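Ser-thr phosphatase MSPP (Mycobacterium smegmatis, PDB 2JFR) probably removes phosphate from phosphoserine and phosphothreonine residues of proteins, as a metal-dependent phosphatase of the PPM (PP2C) family with manganese and magnesium at its active centre. Local coordinates at residues Y32-D36 against I183-G187; T91-V95 against V107-S113. All coordinates share one frame; numbering follows the deposited sequence.

Contact 1 (Y32-D36 against I183-G187); sequences YAVAD and ISSDG. With MN (manganese (II) ion), chain C; MG (magnesium ion), chain B.
Ile-183 and Val-34, the residues with the most surface buried here, meet in the interior of the PP2C beta-sandwich, where strand 31-38 of one sheet faces strand 180-184 of the other. The two segments run nearly the same way, 8° apart, and no direct hydrogen bond joins them; side chains, metal and a water span the gap. The two apolar side chains pass alongside each other, running opposite ways, with Val-34 CG2 against Ile-183 CG2 at 3.6 Å. The other branch, Val-34 CG1, stands anti to the backbone N (chi1 173°) and reaches toward Ser-185, lying 3.8 Å from Ser-185 N. At the far end of Ile-183, CD1 rests on the backbone of Tyr-32, 3.6 Å from Tyr-32 O. Ser-185 turns its hydroxyl to Asp-23 and Thr-227.

Beyond this apolar layer the sandwich ends in the metal centre. Asp-36 divides its carboxylate between two ions: OD1 binds magnesium at 2.0 Å, OD2 manganese at 2.1 Å. The Asp-186 side chain meets it nearly perpendicular, carboxylate planes 73° apart, and Asp-36 OD2 and Asp-186 OD1 come within 2.9 Å because both bind manganese, whose charge probably offsets their repulsion. Asp-186 OD2 binds another magnesium ion. Asp-224 also binds manganese, and Gly-37 the first magnesium. Water 2 bridges these two ions, while water 1 donates to Asp-36 OD2 (2.8 Å) and accepts from Asp-186 N (2.9 Å).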
# COMPACT_ATOMS: atom_id res chain seq x y z
N TYR A 32 -9.21 -0.56 3.31
CA TYR A 32 -8.27 -1.41 2.58
C TYR A 32 -6.88 -0.91 2.87
O TYR A 32 -6.64 0.28 2.88
CB TYR A 32 -8.55 -1.37 1.08
CG TYR A 32 -9.95 -1.85 0.79
CD1 TYR A 32 -10.21 -3.19 0.63
CD2 TYR A 32 -11.03 -0.98 0.76
CE1 TYR A 32 -11.47 -3.67 0.40
CE2 TYR A 32 -12.33 -1.48 0.56
CZ TYR A 32 -12.50 -2.80 0.39
OH TYR A 32 -13.81 -3.26 0.20
N ALA A 33 -5.90 -1.82 3.05
CA ALA A 33 -4.57 -1.33 3.34
C ALA A 33 -3.52 -2.38 2.99
O ALA A 33 -3.79 -3.59 3.04
CB ALA A 33 -4.42 -0.93 4.81
N VAL A 34 -2.33 -1.88 2.73
CA VAL A 34 -1.11 -2.67 2.66
C VAL A 34 -0.08 -2.04 3.57
O VAL A 34 0.06 -0.83 3.62
CB VAL A 34 -0.59 -2.77 1.22
CG1 VAL A 34 0.79 -3.43 1.14
CG2 VAL A 34 -1.59 -3.47 0.32
N ALA A 35 0.68 -2.91 4.24
CA ALA A 35 1.81 -2.49 5.07
C ALA A 35 3.00 -3.37 4.71
O ALA A 35 2.91 -4.59 4.78
CB ALA A 35 1.47 -2.62 6.55
N ASP A 36 4.09 -2.74 4.33
CA ASP A 36 5.32 -3.46 3.97
C ASP A 36 6.34 -3.24 5.07
O ASP A 36 6.92 -2.16 5.22
CB ASP A 36 5.86 -2.91 2.63
CG ASP A 36 7.17 -3.56 2.21
OD1 ASP A 36 7.75 -4.26 3.06
OD2 ASP A 36 7.55 -3.35 1.05
N ILE A 183 -3.84 -1.25 -4.36
CA ILE A 183 -2.81 -0.93 -3.40
C ILE A 183 -1.77 -2.05 -3.50
O ILE A 183 -2.15 -3.22 -3.48
CB ILE A 183 -3.29 -0.82 -1.96
CG1 ILE A 183 -4.57 -0.00 -1.82
CG2 ILE A 183 -2.19 -0.26 -1.09
CD1 ILE A 183 -5.18 -0.07 -0.44
N SER A 184 -0.49 -1.73 -3.59
CA SER A 184 0.52 -2.76 -3.68
C SER A 184 1.71 -2.41 -2.81
O SER A 184 2.06 -1.26 -2.65
CB SER A 184 0.96 -2.89 -5.11
OG SER A 184 1.84 -3.98 -5.30
N SER A 185 2.39 -3.45 -2.32
CA SER A 185 3.74 -3.24 -1.85
C SER A 185 4.65 -3.01 -3.06
O SER A 185 4.32 -3.30 -4.21
CB SER A 185 4.24 -4.35 -0.97
OG SER A 185 4.32 -5.57 -1.70
N ASP A 186 5.86 -2.51 -2.77
CA ASP A 186 6.86 -2.25 -3.79
C ASP A 186 7.33 -3.51 -4.48
O ASP A 186 7.99 -3.43 -5.52
CB ASP A 186 7.99 -1.44 -3.20
CG ASP A 186 8.78 -2.06 -2.08
OD1 ASP A 186 8.41 -3.18 -1.67
OD2 ASP A 186 9.82 -1.41 -1.66
N GLY A 187 7.04 -4.71 -3.98
CA GLY A 187 7.49 -5.90 -4.66
C GLY A 187 6.93 -6.05 -6.05
O GLY A 187 7.56 -6.65 -6.92
MN MN C . 8.92 -4.43 -0.13
MG MG B . 9.33 -5.42 3.46
O HOH W 1 6.32 -1.19 -0.20
O HOH W 2 9.86 -5.69 1.43
O HOH W 3 10.73 -6.81 4.10
O HOH W 4 7.94 -6.95 3.30
O HOH W 5 10.66 -3.88 3.28
O HOH W 6 10.50 -3.19 0.32

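Contact 2 (T91-V95 against V107-S113); sequences TLTAV and VVNIGDS
Thr-93 OG1 lies against Asn-109 CB at 3.5 Å, in a non-hydrogen-bonded pair of the antiparallel beta-hairpin formed by strands 89-96 and 106-110; the amide end of Asn-109 turns away from the partner strand. The axes of 92-95 and 107-110 approach to 4.6 Å and run antiparallel at 178°. In the flanking pairs, Leu-92 with Ile-110 and Ala-94 with Val-108, each joined by two N-H...O bonds, the side chains take the opposite face, where helices 42-59 and 63-81 cover Leu-92.

At the open end of the hairpin, away from its turn, the face carrying Thr-93 becomes polar. With Thr-93 CG2 anti to the backbone N, this methyl meets Val-107 CG2 at 3.9 Å, the two side chains set at a slant, while Thr-93 OG1 donates to Ser-113 O at 2.6 Å, in the carbonyl plane. The chain after Ile-110 thus folds back over the strand. Gly-111 CA lies 3.9 Å from Thr-91 CG2. That methyl also touches Asp-112 OD1, beside the metal centre, and Thr-91 OG1 donates to Ser-113 OG at 2.7 Å. Water 7 donates to Thr-93 OG1 (2.7 Å), accepts from Ser-113 N (3.0 Å) and donates weakly to Ile-110 O.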
# COMPACT_ATOMS: atom_id res chain seq x y z
N THR A 91 5.92 0.43 6.06
CA THR A 91 5.08 1.33 5.28
C THR A 91 3.64 1.13 5.68
O THR A 91 3.27 0.10 6.28
CB THR A 91 5.25 1.13 3.80
OG1 THR A 91 4.54 -0.06 3.47
CG2 THR A 91 6.68 1.06 3.33
N LEU A 92 2.78 2.06 5.28
CA LEU A 92 1.36 1.85 5.37
C LEU A 92 0.69 2.69 4.33
O LEU A 92 0.91 3.91 4.27
CB LEU A 92 0.85 2.24 6.75
CG LEU A 92 -0.70 2.12 6.93
CD1 LEU A 92 -1.15 0.70 6.78
CD2 LEU A 92 -1.12 2.70 8.29
N THR A 93 -0.19 2.07 3.52
CA THR A 93 -1.07 2.78 2.62
C THR A 93 -2.48 2.27 2.91
O THR A 93 -2.72 1.07 2.77
CB THR A 93 -0.72 2.59 1.17
OG1 THR A 93 0.57 3.16 1.00
CG2 THR A 93 -1.71 3.23 0.23
N ALA A 94 -3.34 3.17 3.32
CA ALA A 94 -4.72 2.83 3.67
C ALA A 94 -5.66 3.65 2.80
O ALA A 94 -5.46 4.85 2.58
CB ALA A 94 -4.97 3.13 5.14
N VAL A 95 -6.68 2.99 2.32
CA VAL A 95 -7.77 3.59 1.57
C VAL A 95 -9.06 3.37 2.30
O VAL A 95 -9.37 2.25 2.69
CB VAL A 95 -7.85 2.96 0.15
CG1 VAL A 95 -9.13 3.38 -0.55
CG2 VAL A 95 -6.63 3.31 -0.67
N VAL A 107 -7.10 8.44 0.71
CA VAL A 107 -5.84 7.66 0.93
C VAL A 107 -5.02 8.33 1.97
O VAL A 107 -4.86 9.57 2.00
CB VAL A 107 -5.09 7.41 -0.37
CG1 VAL A 107 -4.67 8.68 -1.10
CG2 VAL A 107 -3.87 6.50 -0.15
N VAL A 108 -4.43 7.51 2.86
CA VAL A 108 -3.44 7.94 3.83
C VAL A 108 -2.24 7.04 3.62
O VAL A 108 -2.37 5.82 3.60
CB VAL A 108 -4.00 7.82 5.26
CG1 VAL A 108 -2.93 8.28 6.26
CG2 VAL A 108 -5.28 8.59 5.43
N ASN A 109 -1.05 7.63 3.43
CA ASN A 109 0.07 6.81 3.05
C ASN A 109 1.38 7.34 3.61
O ASN A 109 1.64 8.54 3.70
CB ASN A 109 0.17 6.64 1.54
CG ASN A 109 0.39 7.99 0.75
OD1 ASN A 109 1.48 8.18 0.20
ND2 ASN A 109 -0.62 8.80 0.76
N ILE A 110 2.22 6.38 3.98
CA ILE A 110 3.57 6.63 4.46
C ILE A 110 4.45 5.52 3.94
O ILE A 110 4.15 4.33 4.12
CB ILE A 110 3.54 6.80 6.01
CG1 ILE A 110 4.90 7.32 6.48
CG2 ILE A 110 3.02 5.59 6.74
CD1 ILE A 110 4.92 7.74 7.91
N GLY A 111 5.53 5.89 3.29
CA GLY A 111 6.44 4.93 2.73
C GLY A 111 6.23 4.78 1.23
O GLY A 111 5.99 5.78 0.55
N ASP A 112 6.37 3.57 0.71
CA ASP A 112 6.44 3.35 -0.73
C ASP A 112 5.58 2.18 -1.21
O ASP A 112 5.95 1.54 -2.19
CB ASP A 112 7.90 3.15 -1.19
CG ASP A 112 8.52 1.87 -0.68
OD1 ASP A 112 7.92 1.19 0.18
OD2 ASP A 112 9.63 1.59 -1.20
N SER A 113 4.45 1.95 -0.58
CA SER A 113 3.49 0.94 -1.06
C SER A 113 2.39 1.63 -1.84
O SER A 113 1.49 2.20 -1.22
CB SER A 113 2.91 0.19 0.13
OG SER A 113 3.92 -0.45 0.91
O HOH W 7 3.18 3.55 1.59

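The centres of the two contacts lie about 7 Å apart, and contact 2 is nested within the long chain loop that contact 1 closes. Strand 31-38 is next to strand 89-96 in one five-stranded sheet, so contact 2 pairs strands within that sheet, whereas contact 1 packs it against strand 180-184 of the second sheet. Two probable hydrogen bonds join them, one between backbones and one to a side-chain hydroxyl: Tyr-32 O is 2.8 Å from Val-95 N, and Asp-36 N is 2.8 Å from Thr-91 OG1. The second ties a residue of the hairpin to the backbone of a metal ligand. Asp-112 of contact 2 touches Asp-186 of contact 1, so both converge on the metal centre.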